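Local coordinates for putative uncharacterized protein ST0493 (Sulfolobus tokodaii, PDB 2RBG) that is of unknown function but forms a small Rossmann-like alpha/beta domain of the DUF5751 family, seen as a two-subunit assembly with one intrachain disulfide, at residues A[10-13]-A[19-22]; A[14-19]-A[93-98]; A[25-30]-A[89-94]; A[39-44]-A[99-104]; A[68-71]-A[76-79]. All blocks are in the same frame, centred on the assembly; numbering follows the deposited sequence.

Contact 1. Residues A[10-13]-A[19-22]; sequences ISVN and NYFR
Ile10 and Val12 reach Tyr20 through different torsions. Ile10 is stretched out, with CG1 opposite its backbone N (chi1 176°) and CD1 carried straight on. Its tip therefore extends from the strand to the helix. In Val12, chi1 of -64° sets CG1 beside the backbone N and opposite the carbonyl carbon, and this branch makes the contact.

Val12 CG1 lies over one face of the Tyr20 ring, near its middle, 3.6 Å above the plane. It is 3.7 Å from the ring centroid and 11° off the normal, a good CH-pi geometry. The methyl sits slightly nearer the CD2-CE2 side, with Tyr20 CE2 at 3.7 Å. Ile10 CD1 meets the root of the same side chain, 3.6 Å from Tyr20 CB. It also touches the next residue of the helix, with Phe21 CE1 at 4.2 Å. One methyl thus touches two successive residues of the helix. All four touching residues are buried, and no hydrogen bond crosses the contact.

The Tyr20 hydroxyl bonds to the carbonyl oxygen of Cys94, and its ring meets Phe121. Phe21 packs on Ile38 and Val40 of strand 35-41. The contact joins the end of strand 6-11 and the residue just after it to the first turns of helix 17-31, the opening half of a beta-alpha-beta unit that closes with strand 35-41.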
# COMPACT_ATOMS: atom_id res chain seq x y z
N ILE A 10 3.82 -10.64 -10.35
CA ILE A 10 2.88 -11.13 -9.35
C ILE A 10 3.16 -12.56 -8.93
O ILE A 10 3.46 -13.42 -9.74
CB ILE A 10 1.41 -11.04 -9.85
CG1 ILE A 10 0.47 -11.65 -8.81
CG2 ILE A 10 1.27 -11.76 -11.19
CD1 ILE A 10 -1.01 -11.37 -9.07
N SER A 11 3.07 -12.78 -7.62
CA SER A 11 3.25 -14.11 -7.06
C SER A 11 2.26 -14.23 -5.91
O SER A 11 2.45 -13.64 -4.84
CB SER A 11 4.67 -14.30 -6.55
OG SER A 11 4.85 -15.63 -6.10
N VAL A 12 1.19 -14.98 -6.14
CA VAL A 12 0.16 -15.20 -5.13
C VAL A 12 -0.36 -16.62 -5.23
O VAL A 12 -0.10 -17.32 -6.21
CB VAL A 12 -1.06 -14.25 -5.34
CG1 VAL A 12 -0.63 -12.80 -5.15
CG2 VAL A 12 -1.66 -14.45 -6.72
N ASN A 13 -1.09 -17.05 -4.20
CA ASN A 13 -1.68 -18.38 -4.18
C ASN A 13 -2.81 -18.35 -5.21
O ASN A 13 -3.34 -17.29 -5.53
CB ASN A 13 -2.24 -18.69 -2.79
CG ASN A 13 -1.15 -18.80 -1.74
OD1 ASN A 13 -0.25 -19.63 -1.84
ND2 ASN A 13 -1.23 -17.95 -0.72
N ASN A 19 -8.87 -11.70 -7.49
CA ASN A 19 -8.83 -10.42 -6.79
C ASN A 19 -7.62 -9.57 -7.18
O ASN A 19 -7.75 -8.36 -7.39
CB ASN A 19 -8.83 -10.63 -5.27
CG ASN A 19 -10.12 -11.26 -4.77
OD1 ASN A 19 -11.21 -10.88 -5.20
ND2 ASN A 19 -10.00 -12.20 -3.85
N TYR A 20 -6.45 -10.19 -7.27
CA TYR A 20 -5.25 -9.44 -7.62
C TYR A 20 -5.23 -8.94 -9.05
O TYR A 20 -4.71 -7.85 -9.31
CB TYR A 20 -3.99 -10.26 -7.35
CG TYR A 20 -3.48 -10.15 -5.93
CD1 TYR A 20 -4.19 -10.72 -4.87
CD2 TYR A 20 -2.28 -9.50 -5.64
CE1 TYR A 20 -3.72 -10.64 -3.56
CE2 TYR A 20 -1.80 -9.41 -4.34
CZ TYR A 20 -2.52 -9.99 -3.30
OH TYR A 20 -2.04 -9.94 -2.01
N PHE A 21 -5.77 -9.70 -10.00
CA PHE A 21 -5.75 -9.21 -11.38
C PHE A 21 -6.67 -8.01 -11.54
O PHE A 21 -6.48 -7.19 -12.45
CB PHE A 21 -6.11 -10.32 -12.37
CG PHE A 21 -4.90 -11.03 -12.91
CD1 PHE A 21 -4.21 -11.95 -12.14
CD2 PHE A 21 -4.40 -10.70 -14.17
CE1 PHE A 21 -3.03 -12.54 -12.60
CE2 PHE A 21 -3.22 -11.28 -14.65
CZ PHE A 21 -2.54 -12.20 -13.86
N ARG A 22 -7.64 -7.89 -10.65
CA ARG A 22 -8.53 -6.74 -10.69
C ARG A 22 -7.68 -5.53 -10.32
O ARG A 22 -7.83 -4.45 -10.90
CB ARG A 22 -9.69 -6.92 -9.70
CG ARG A 22 -10.67 -5.76 -9.68
CD ARG A 22 -11.85 -6.01 -8.74
NE ARG A 22 -12.80 -7.00 -9.27
CZ ARG A 22 -13.98 -7.25 -8.71
NH1 ARG A 22 -14.35 -6.59 -7.61
NH2 ARG A 22 -14.80 -8.15 -9.24

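Contact 2. Residues A[14-19]-A[93-98]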
# COMPACT_ATOMS: atom_id res chain seq x y z
N ASN A 14 -3.18 -19.52 -5.74
CA ASN A 14 -4.22 -19.60 -6.75
C ASN A 14 -5.55 -18.93 -6.39
O ASN A 14 -6.21 -18.35 -7.26
CB ASN A 14 -4.51 -21.06 -7.11
CG ASN A 14 -3.27 -21.78 -7.60
OD1 ASN A 14 -2.40 -21.19 -8.22
ND2 ASN A 14 -3.21 -23.08 -7.34
N ASP A 15 -5.94 -18.99 -5.12
CA ASP A 15 -7.20 -18.40 -4.70
C ASP A 15 -7.20 -16.88 -4.75
O ASP A 15 -8.25 -16.25 -4.63
CB ASP A 15 -7.55 -18.86 -3.28
CG ASP A 15 -6.72 -18.17 -2.22
OD1 ASP A 15 -5.50 -18.00 -2.43
OD2 ASP A 15 -7.28 -17.80 -1.17
N ASN A 16 -6.03 -16.28 -4.94
CA ASN A 16 -5.91 -14.83 -4.99
C ASN A 16 -5.83 -14.21 -6.39
O ASN A 16 -5.88 -12.99 -6.52
CB ASN A 16 -4.69 -14.36 -4.19
CG ASN A 16 -4.98 -14.21 -2.71
OD1 ASN A 16 -6.01 -13.66 -2.32
ND2 ASN A 16 -4.06 -14.69 -1.88
N PHE A 17 -5.71 -15.03 -7.43
CA PHE A 17 -5.59 -14.49 -8.78
C PHE A 17 -6.72 -13.56 -9.22
O PHE A 17 -6.46 -12.47 -9.72
CB PHE A 17 -5.45 -15.62 -9.81
CG PHE A 17 -4.08 -16.23 -9.85
CD1 PHE A 17 -2.95 -15.42 -10.00
CD2 PHE A 17 -3.91 -17.61 -9.73
CE1 PHE A 17 -1.67 -15.98 -10.03
CE2 PHE A 17 -2.64 -18.17 -9.77
CZ PHE A 17 -1.52 -17.36 -9.91
N GLU A 18 -7.96 -13.98 -9.03
CA GLU A 18 -9.08 -13.14 -9.44
C GLU A 18 -9.04 -11.76 -8.81
O GLU A 18 -9.15 -10.75 -9.51
CB GLU A 18 -10.41 -13.84 -9.12
CG GLU A 18 -10.66 -15.08 -9.96
CD GLU A 18 -11.99 -15.74 -9.68
OE1 GLU A 18 -13.04 -15.07 -9.86
OE2 GLU A 18 -12.00 -16.92 -9.28
N ASN A 19 -8.87 -11.70 -7.49
CA ASN A 19 -8.83 -10.42 -6.79
C ASN A 19 -7.62 -9.57 -7.18
O ASN A 19 -7.75 -8.36 -7.39
CB ASN A 19 -8.83 -10.63 -5.27
CG ASN A 19 -10.12 -11.26 -4.77
OD1 ASN A 19 -11.21 -10.88 -5.20
ND2 ASN A 19 -10.00 -12.20 -3.85
N TYR A 93 3.11 -7.33 -7.04
CA TYR A 93 2.04 -7.91 -6.22
C TYR A 93 2.41 -9.27 -5.64
O TYR A 93 3.01 -10.11 -6.31
CB TYR A 93 0.78 -8.11 -7.05
CG TYR A 93 0.31 -6.88 -7.78
CD1 TYR A 93 -0.58 -5.98 -7.20
CD2 TYR A 93 0.78 -6.60 -9.07
CE1 TYR A 93 -0.99 -4.84 -7.87
CE2 TYR A 93 0.38 -5.47 -9.74
CZ TYR A 93 -0.51 -4.59 -9.14
OH TYR A 93 -0.91 -3.47 -9.83
N CYS A 94 2.02 -9.49 -4.39
CA CYS A 94 2.27 -10.76 -3.72
C CYS A 94 1.38 -10.87 -2.49
O CYS A 94 0.76 -9.89 -2.08
CB CYS A 94 3.73 -10.88 -3.29
SG CYS A 94 4.15 -10.04 -1.72
N ASP A 95 1.29 -12.07 -1.93
CA ASP A 95 0.56 -12.28 -0.69
C ASP A 95 1.62 -12.71 0.32
O ASP A 95 2.77 -12.92 -0.05
CB ASP A 95 -0.57 -13.33 -0.83
CG ASP A 95 -0.17 -14.54 -1.64
OD1 ASP A 95 1.03 -14.85 -1.75
OD2 ASP A 95 -1.09 -15.21 -2.16
N ASP A 96 1.24 -12.84 1.59
CA ASP A 96 2.21 -13.22 2.62
C ASP A 96 3.02 -14.47 2.32
O ASP A 96 4.22 -14.51 2.57
CB ASP A 96 1.51 -13.39 3.96
CG ASP A 96 1.07 -12.08 4.56
OD1 ASP A 96 1.89 -11.14 4.59
OD2 ASP A 96 -0.09 -11.99 5.02
N GLU A 97 2.37 -15.49 1.78
CA GLU A 97 3.04 -16.75 1.46
C GLU A 97 4.15 -16.59 0.42
O GLU A 97 5.04 -17.43 0.33
CB GLU A 97 2.02 -17.78 0.96
CG GLU A 97 1.05 -18.27 2.02
CD GLU A 97 0.25 -17.16 2.66
OE1 GLU A 97 -0.36 -16.36 1.92
OE2 GLU A 97 0.23 -17.07 3.91
N ASN A 98 4.10 -15.52 -0.36
CA ASN A 98 5.10 -15.30 -1.40
C ASN A 98 5.87 -14.00 -1.27
O ASN A 98 6.60 -13.61 -2.19
CB ASN A 98 4.42 -15.35 -2.77
CG ASN A 98 3.79 -16.69 -3.07
OD1 ASN A 98 4.49 -17.67 -3.32
ND2 ASN A 98 2.46 -16.75 -3.02
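Asn16 and Asp95 meet through one hydrogen bond. Asn16 ND2 donates to Asp95 OD2 over 3.0 Å, with an N-H...O angle of 146°. The bond uses the anti lone pair of OD2, the one turned away from OD1. The oxygen is tilted somewhat out of the Asn16 amide plane, and the amide and carboxylate planes are 58° apart. The two groups are therefore twisted against each other and do not lie flat side by side.

The other carboxylate oxygen is held from within the loop. Asn98 ND2 gives a shorter bond to Asp95 OD1, 2.7 Å, on the syn lone pair. OD2 has a second donor in the backbone N of Asn13. Three N-H groups thus grip the carboxylate and limit its rotation. The loop is also closed by Asn98 N bonding to Asp95 O at 2.9 Å.

Both parts lie just past the C-terminal ends of adjacent strands, 6-11 and 89-94. This is the topological switch point of a Rossmann-like sheet, where the chain builds outward to opposite sides. Related folds often place binding sites there, but none is known here.

Farther out, Asn98 OD1 accepts from Lys72 NZ. Asp15 brings a like charge near, its OD1 5.2 Å from Asp95 OD2. Strand 89-94 is tied to the end of the neighbouring strand by the Cys94-Cys122 disulfide. Asp96 forms a salt bridge with Lys84 of the second subunit.

Contact 3. Residues A[25-30]-A[89-94]; sequences FLDVRS and GLLVYC
Leu91 is the first residue of strand 89-94 to meet segment 25-30 of helix 17-31, and it does so with both methyls. Leu91 CD2 lies against Asp27 CB at 3.7 Å. Leu91 CD1 packs on Val28 CG2, also at 3.7 Å, and these two side chains cross at about a right angle. The aliphatic root of Asp27 is thus part of the apolar packing, although its end is polar.

Val92 comes next and faces the other side of the sheet, where it packs on Met102 and Val106 of helix 99-107.

Tyr93 returns to the helix side. Its chi1 of -53° puts CG beside the backbone N, and the ring then points its hydroxyl at Asp27. Tyr93 OH donates to Asp27 OD2 in a short bond of 2.6 Å. The acceptor uses its anti lone pair, away from OD1. OD2 lies at the ring edge and in the ring plane. Carboxylate and ring are only 19° apart, so the two flat groups are nearly coplanar, and their side chains run past each other in opposite directions. Tyr93 OH is also close to Asp27 CB, at 3.3 Å.

Cys94 ends the strand on the opposite face, where it packs on Met102. Strand and helix segments run almost antiparallel, at 165°, with axes 10.0 Å apart. A helix laid antiparallel along the parallel strands is the usual packing of Rossmann-like alpha/beta sandwiches. Here helix 17-31, the crossover from strand 6-11 to strand 35-41, also covers the adjacent strand 89-94.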
# COMPACT_ATOMS: atom_id res chain seq x y z
N PHE A 25 -5.11 -4.33 -13.32
CA PHE A 25 -5.64 -3.45 -14.35
C PHE A 25 -6.02 -2.07 -13.85
O PHE A 25 -5.95 -1.09 -14.60
CB PHE A 25 -6.79 -4.15 -15.08
CG PHE A 25 -6.33 -5.27 -15.98
CD1 PHE A 25 -5.57 -4.99 -17.12
CD2 PHE A 25 -6.58 -6.60 -15.65
CE1 PHE A 25 -5.07 -6.02 -17.92
CE2 PHE A 25 -6.08 -7.64 -16.44
CZ PHE A 25 -5.33 -7.34 -17.58
N LEU A 26 -6.41 -1.96 -12.58
CA LEU A 26 -6.73 -0.65 -12.01
C LEU A 26 -5.45 0.18 -12.05
O LEU A 26 -5.45 1.34 -12.45
CB LEU A 26 -7.19 -0.79 -10.56
CG LEU A 26 -8.68 -0.67 -10.23
CD1 LEU A 26 -9.43 -1.81 -10.85
CD2 LEU A 26 -8.88 -0.69 -8.72
N ASP A 27 -4.34 -0.44 -11.64
CA ASP A 27 -3.06 0.25 -11.61
C ASP A 27 -2.51 0.54 -13.00
O ASP A 27 -1.97 1.62 -13.24
CB ASP A 27 -2.05 -0.54 -10.78
CG ASP A 27 -2.39 -0.56 -9.30
OD1 ASP A 27 -2.83 0.50 -8.79
OD2 ASP A 27 -2.22 -1.61 -8.65
N VAL A 28 -2.63 -0.42 -13.91
CA VAL A 28 -2.13 -0.20 -15.27
C VAL A 28 -2.89 0.97 -15.91
O VAL A 28 -2.28 1.85 -16.52
CB VAL A 28 -2.28 -1.46 -16.14
CG1 VAL A 28 -1.99 -1.11 -17.60
CG2 VAL A 28 -1.31 -2.54 -15.67
N ARG A 29 -4.21 0.97 -15.77
CA ARG A 29 -5.00 2.05 -16.36
C ARG A 29 -4.59 3.41 -15.81
O ARG A 29 -4.44 4.37 -16.57
CB ARG A 29 -6.49 1.81 -16.11
CG ARG A 29 -7.11 0.71 -16.96
CD ARG A 29 -8.59 0.57 -16.62
NE ARG A 29 -9.28 -0.40 -17.46
CZ ARG A 29 -10.21 -0.09 -18.36
NH1 ARG A 29 -10.56 1.18 -18.53
NH2 ARG A 29 -10.80 -1.04 -19.06
N SER A 30 -4.39 3.50 -14.50
CA SER A 30 -3.99 4.76 -13.88
C SER A 30 -2.59 5.22 -14.28
O SER A 30 -2.29 6.42 -14.24
CB SER A 30 -4.06 4.65 -12.35
OG SER A 30 -5.40 4.60 -11.90
N GLY A 89 7.74 1.13 -16.49
CA GLY A 89 7.08 1.29 -15.20
C GLY A 89 7.06 -0.06 -14.52
O GLY A 89 7.19 -1.09 -15.19
N LEU A 90 6.87 -0.08 -13.20
CA LEU A 90 6.86 -1.34 -12.47
C LEU A 90 5.70 -1.48 -11.48
O LEU A 90 5.40 -0.56 -10.73
CB LEU A 90 8.17 -1.50 -11.70
CG LEU A 90 8.31 -2.71 -10.78
CD1 LEU A 90 8.33 -3.99 -11.61
CD2 LEU A 90 9.59 -2.59 -9.96
N LEU A 91 5.06 -2.65 -11.50
CA LEU A 91 3.97 -2.97 -10.59
C LEU A 91 4.34 -4.29 -9.92
O LEU A 91 4.74 -5.24 -10.61
CB LEU A 91 2.64 -3.12 -11.34
CG LEU A 91 2.03 -1.81 -11.87
CD1 LEU A 91 0.80 -2.12 -12.72
CD2 LEU A 91 1.65 -0.91 -10.69
N VAL A 92 4.21 -4.36 -8.60
CA VAL A 92 4.56 -5.56 -7.86
C VAL A 92 3.43 -6.04 -6.95
O VAL A 92 2.87 -5.25 -6.19
CB VAL A 92 5.82 -5.31 -6.98
CG1 VAL A 92 6.11 -6.53 -6.12
CG2 VAL A 92 7.01 -4.98 -7.87
N TYR A 93 3.11 -7.33 -7.04
CA TYR A 93 2.04 -7.91 -6.22
C TYR A 93 2.41 -9.27 -5.64
O TYR A 93 3.01 -10.11 -6.31
CB TYR A 93 0.78 -8.11 -7.05
CG TYR A 93 0.31 -6.88 -7.78
CD1 TYR A 93 -0.58 -5.98 -7.20
CD2 TYR A 93 0.78 -6.60 -9.07
CE1 TYR A 93 -0.99 -4.84 -7.87
CE2 TYR A 93 0.38 -5.47 -9.74
CZ TYR A 93 -0.51 -4.59 -9.14
OH TYR A 93 -0.91 -3.47 -9.83
N CYS A 94 2.02 -9.49 -4.39
CA CYS A 94 2.27 -10.76 -3.72
C CYS A 94 1.38 -10.87 -2.49
O CYS A 94 0.76 -9.89 -2.08
CB CYS A 94 3.73 -10.88 -3.29
SG CYS A 94 4.15 -10.04 -1.72

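Contact 4. Residues A[39-44]-A[99-104]; sequences NVFTEI and KVFMSK
Phe41 of strand 35-41 meets Phe101 and Met102 of helix 99-107. This helix lies on one face of the sheet in the alpha/beta/alpha sandwich, and helix 17-31 lies on the other. Phe41 faces the first, while the next residue back, Val40, packs on Phe17 and Phe21 of the second.

Phe41 CB touches Phe101 CE2 at 3.5 Å and lies near the plane of that ring, at its edge. Then Phe41 CG comes 3.8 Å from the same Phe101 CE2. Along one side of the ring, Phe41 CD1 is 4.1 Å from Phe101 CZ. On the other side Phe41 CD2 meets the methyl of the selenomethionine, with Met102 CE at 3.9 Å. Farther round, the ring is met by Trp70 and by Phe78, the latter edge-to-face.

The two phenylalanines form an offset edge-to-face pair. The edge of Phe101 is turned to the face of Phe41, with centroids 5.7 Å apart and planes at 73°. Phe101 chi1 is 175°, which places CG opposite the backbone N and sends the ring out from the helix to the strand. Its ring also takes part in a cation-pi contact with Lys72. Met102, present as selenomethionine, bends at chi2 and chi3, and the bent chain brings CE back to Phe41.

Beyond the strand, Thr42 makes an ST turn. In the helix, Lys99 O is gripped twice by one residue: Ser103 N at 2.8 Å and Ser103 OG at 2.7 Å approach it from opposite faces of the carbonyl plane.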
# COMPACT_ATOMS: atom_id res chain seq x y z
N ASN A 39 4.11 -10.94 -15.60
CA ASN A 39 4.91 -12.12 -15.27
C ASN A 39 4.40 -12.72 -13.97
O ASN A 39 4.48 -12.10 -12.91
CB ASN A 39 6.38 -11.72 -15.13
CG ASN A 39 6.97 -11.30 -16.46
OD1 ASN A 39 7.45 -12.13 -17.23
ND2 ASN A 39 6.91 -10.01 -16.75
N VAL A 40 3.88 -13.93 -14.08
CA VAL A 40 3.30 -14.64 -12.95
C VAL A 40 4.18 -15.79 -12.50
O VAL A 40 4.49 -16.68 -13.28
CB VAL A 40 1.91 -15.19 -13.31
CG1 VAL A 40 1.21 -15.72 -12.07
CG2 VAL A 40 1.09 -14.10 -13.99
N PHE A 41 4.56 -15.78 -11.23
CA PHE A 41 5.40 -16.83 -10.67
C PHE A 41 4.45 -17.77 -9.94
O PHE A 41 4.01 -17.49 -8.82
CB PHE A 41 6.43 -16.19 -9.75
CG PHE A 41 7.31 -15.20 -10.47
CD1 PHE A 41 8.40 -15.64 -11.22
CD2 PHE A 41 7.00 -13.85 -10.48
CE1 PHE A 41 9.16 -14.75 -11.97
CE2 PHE A 41 7.75 -12.94 -11.23
CZ PHE A 41 8.83 -13.40 -11.98
N THR A 42 4.13 -18.87 -10.60
CA THR A 42 3.18 -19.84 -10.08
C THR A 42 3.45 -21.22 -10.66
O THR A 42 4.22 -21.37 -11.60
CB THR A 42 1.75 -19.41 -10.47
OG1 THR A 42 0.79 -20.36 -9.98
CG2 THR A 42 1.63 -19.32 -11.99
N GLU A 43 2.80 -22.24 -10.09
CA GLU A 43 2.95 -23.61 -10.57
C GLU A 43 1.74 -23.98 -11.42
O GLU A 43 1.68 -25.07 -12.00
CB GLU A 43 3.08 -24.58 -9.39
CG GLU A 43 4.28 -24.31 -8.49
CD GLU A 43 5.60 -24.35 -9.24
OE1 GLU A 43 5.84 -25.35 -9.96
OE2 GLU A 43 6.40 -23.40 -9.11
N ILE A 44 0.78 -23.06 -11.50
CA ILE A 44 -0.44 -23.28 -12.26
C ILE A 44 -0.18 -23.18 -13.77
O ILE A 44 0.78 -22.54 -14.19
CB ILE A 44 -1.51 -22.24 -11.84
CG1 ILE A 44 -2.91 -22.85 -11.94
CG2 ILE A 44 -1.41 -20.99 -12.70
CD1 ILE A 44 -3.99 -21.97 -11.36
N LYS A 99 5.74 -13.33 -0.13
CA LYS A 99 6.42 -12.06 0.09
C LYS A 99 7.95 -12.15 0.09
O LYS A 99 8.62 -11.30 -0.49
CB LYS A 99 5.94 -11.42 1.40
CG LYS A 99 6.55 -10.06 1.69
CD LYS A 99 5.81 -9.34 2.81
CE LYS A 99 5.82 -10.14 4.10
NZ LYS A 99 5.02 -9.48 5.16
N VAL A 100 8.50 -13.17 0.76
CA VAL A 100 9.95 -13.33 0.79
C VAL A 100 10.46 -13.56 -0.63
O VAL A 100 11.45 -12.97 -1.05
CB VAL A 100 10.36 -14.53 1.67
CG1 VAL A 100 11.86 -14.76 1.58
CG2 VAL A 100 9.96 -14.27 3.12
N PHE A 101 9.77 -14.43 -1.36
CA PHE A 101 10.13 -14.73 -2.74
C PHE A 101 10.10 -13.49 -3.62
O PHE A 101 11.10 -13.13 -4.25
CB PHE A 101 9.18 -15.78 -3.31
CG PHE A 101 9.40 -16.08 -4.76
CD1 PHE A 101 10.59 -16.67 -5.19
CD2 PHE A 101 8.43 -15.76 -5.70
CE1 PHE A 101 10.80 -16.95 -6.54
CE2 PHE A 101 8.63 -16.04 -7.05
CZ PHE A 101 9.81 -16.63 -7.47
N MSE A 102 8.95 -12.82 -3.67
CA MSE A 102 8.81 -11.63 -4.49
C MSE A 102 9.78 -10.51 -4.09
O MSE A 102 10.32 -9.82 -4.95
CB MSE A 102 7.38 -11.10 -4.44
CG MSE A 102 7.14 -9.86 -5.29
SE MSE A 102 7.66 -10.10 -7.15
CE MSE A 102 6.20 -11.19 -7.69
N SER A 103 10.00 -10.34 -2.79
CA SER A 103 10.90 -9.30 -2.32
C SER A 103 12.31 -9.51 -2.86
O SER A 103 13.00 -8.55 -3.21
CB SER A 103 10.94 -9.27 -0.79
OG SER A 103 9.70 -8.85 -0.26
N LYS A 104 12.74 -10.76 -2.94
CA LYS A 104 14.07 -11.08 -3.45
C LYS A 104 14.17 -10.74 -4.94
O LYS A 104 15.16 -10.18 -5.39
CB LYS A 104 14.39 -12.56 -3.23
CG LYS A 104 15.76 -12.98 -3.72
CD LYS A 104 16.09 -14.41 -3.30
CE LYS A 104 15.07 -15.41 -3.82
NZ LYS A 104 15.39 -16.81 -3.43

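Contact 5. Residues A[68-71]-A[76-79]; sequences FLWK and DIFL
Trp70 and Phe78 make the CH-pi part of this contact. Phe78 CB sits over one face of the indole, 3.7 Å above its plane. It is 3.8 Å from the centroid of the five-membered ring and 11° off the normal. Its nearest ring atoms include Trp70 CE2, at 3.8 Å.

The two aromatic rings are also close, with centroids 5.5 Å apart and planes at 57°. That tilt is neither a stack nor an edge-to-face pair. Phe78 CG is roughly opposite the backbone N (chi1 156°), and its ring leads on from CB away from the strand. The CB group, not the ring, is thus what covers the indole. Phe78 CD1 still comes to 3.9 Å from Trp70 NE1.

Plain apolar packing comes from Ile77, at the more exposed end. Ile77 CG2 touches the outer atoms of the six-membered ring, 3.5 Å from Trp70 CZ3 and 3.7 Å from Trp70 CH2. The indole is therefore met by two successive residues of one helix turn, Phe78 mainly at the five-membered ring and Ile77 at the six-membered one.

No hydrogen bond crosses the contact. Trp70 NE1 has its partner in Asn39 OD1 on the neighbouring strand, which is consistent with a set direction for the indole.

The segments belong to a tight strand-turn-helix unit. Strand 64-70 is one of the two edge strands of the sheet within the chain, and helix 75-82 is the helix of the crossover from strand 64-70 to strand 89-94, as expected in a Rossmann-like fold.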
# COMPACT_ATOMS: atom_id res chain seq x y z
N PHE A 68 3.19 -14.21 -19.07
CA PHE A 68 4.24 -15.20 -18.94
C PHE A 68 4.17 -15.84 -17.56
O PHE A 68 4.11 -15.14 -16.55
CB PHE A 68 5.62 -14.54 -19.12
CG PHE A 68 5.85 -13.99 -20.49
CD1 PHE A 68 6.14 -14.83 -21.56
CD2 PHE A 68 5.76 -12.62 -20.72
CE1 PHE A 68 6.33 -14.32 -22.84
CE2 PHE A 68 5.95 -12.10 -22.00
CZ PHE A 68 6.24 -12.95 -23.06
N LEU A 69 4.16 -17.16 -17.53
CA LEU A 69 4.13 -17.87 -16.26
C LEU A 69 5.48 -18.51 -16.02
O LEU A 69 6.08 -19.09 -16.93
CB LEU A 69 3.04 -18.95 -16.27
CG LEU A 69 1.60 -18.47 -16.06
CD1 LEU A 69 1.21 -17.49 -17.15
CD2 LEU A 69 0.66 -19.67 -16.06
N TRP A 70 5.97 -18.39 -14.79
CA TRP A 70 7.26 -18.94 -14.41
C TRP A 70 7.19 -19.74 -13.13
O TRP A 70 6.60 -19.30 -12.15
CB TRP A 70 8.29 -17.82 -14.19
CG TRP A 70 8.38 -16.84 -15.29
CD1 TRP A 70 7.86 -15.57 -15.31
CD2 TRP A 70 9.04 -17.02 -16.54
NE1 TRP A 70 8.17 -14.95 -16.50
CE2 TRP A 70 8.89 -15.82 -17.27
CE3 TRP A 70 9.75 -18.09 -17.11
CZ2 TRP A 70 9.43 -15.66 -18.55
CZ3 TRP A 70 10.29 -17.92 -18.38
CH2 TRP A 70 10.12 -16.72 -19.09
N LYS A 71 7.78 -20.93 -13.14
CA LYS A 71 7.82 -21.72 -11.92
C LYS A 71 8.92 -21.00 -11.15
O LYS A 71 9.79 -20.38 -11.75
CB LYS A 71 8.22 -23.16 -12.22
CG LYS A 71 7.16 -23.94 -12.98
CD LYS A 71 7.56 -25.39 -13.17
CE LYS A 71 6.45 -26.19 -13.82
NZ LYS A 71 6.07 -25.63 -15.15
N ASP A 76 15.36 -17.33 -13.21
CA ASP A 76 16.55 -16.93 -13.97
C ASP A 76 16.24 -16.66 -15.44
O ASP A 76 16.86 -15.79 -16.05
CB ASP A 76 17.67 -17.97 -13.81
CG ASP A 76 17.28 -19.37 -14.29
OD1 ASP A 76 16.10 -19.62 -14.58
OD2 ASP A 76 18.19 -20.22 -14.35
N ILE A 77 15.28 -17.39 -16.01
CA ILE A 77 14.91 -17.18 -17.41
C ILE A 77 14.19 -15.84 -17.50
O ILE A 77 14.41 -15.06 -18.43
CB ILE A 77 13.98 -18.30 -17.92
CG1 ILE A 77 14.67 -19.66 -17.80
CG2 ILE A 77 13.61 -18.03 -19.38
CD1 ILE A 77 13.76 -20.84 -18.10
N PHE A 78 13.32 -15.57 -16.54
CA PHE A 78 12.59 -14.31 -16.50
C PHE A 78 13.57 -13.13 -16.49
O PHE A 78 13.44 -12.19 -17.27
CB PHE A 78 11.71 -14.24 -15.25
CG PHE A 78 11.38 -12.84 -14.83
CD1 PHE A 78 10.54 -12.04 -15.59
CD2 PHE A 78 11.97 -12.30 -13.69
CE1 PHE A 78 10.29 -10.72 -15.23
CE2 PHE A 78 11.73 -10.98 -13.32
CZ PHE A 78 10.89 -10.19 -14.09
N LEU A 79 14.54 -13.19 -15.58
CA LEU A 79 15.52 -12.11 -15.47
C LEU A 79 16.36 -11.95 -16.72
O LEU A 79 16.69 -10.83 -17.11
CB LEU A 79 16.41 -12.35 -14.25
CG LEU A 79 15.68 -12.14 -12.91
CD1 LEU A 79 16.51 -12.71 -11.76
CD2 LEU A 79 15.43 -10.65 -12.71

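All five contacts pack helices or loops around one parallel sheet with strand order 64-70, 35-41, 6-11, 89-94, 117-121. Contacts 1, 2 and 3 share helix 17-31 on one face. Contacts 4 and 5 use helices 99-107 and 75-82 on the other. Contacts 1 and 2 are nearly merged, their centres about 4 Å apart, and the two share Asn19. Contacts 3 and 5 lie farthest apart, about 18 Å between centres. Along the chain contact 1 closes first. Contact 5 is nested inside contacts 2, 3 and 4, and contact 4 crosses contacts 2 and 3. Distant parts of the chain thus interlock into a single compact domain.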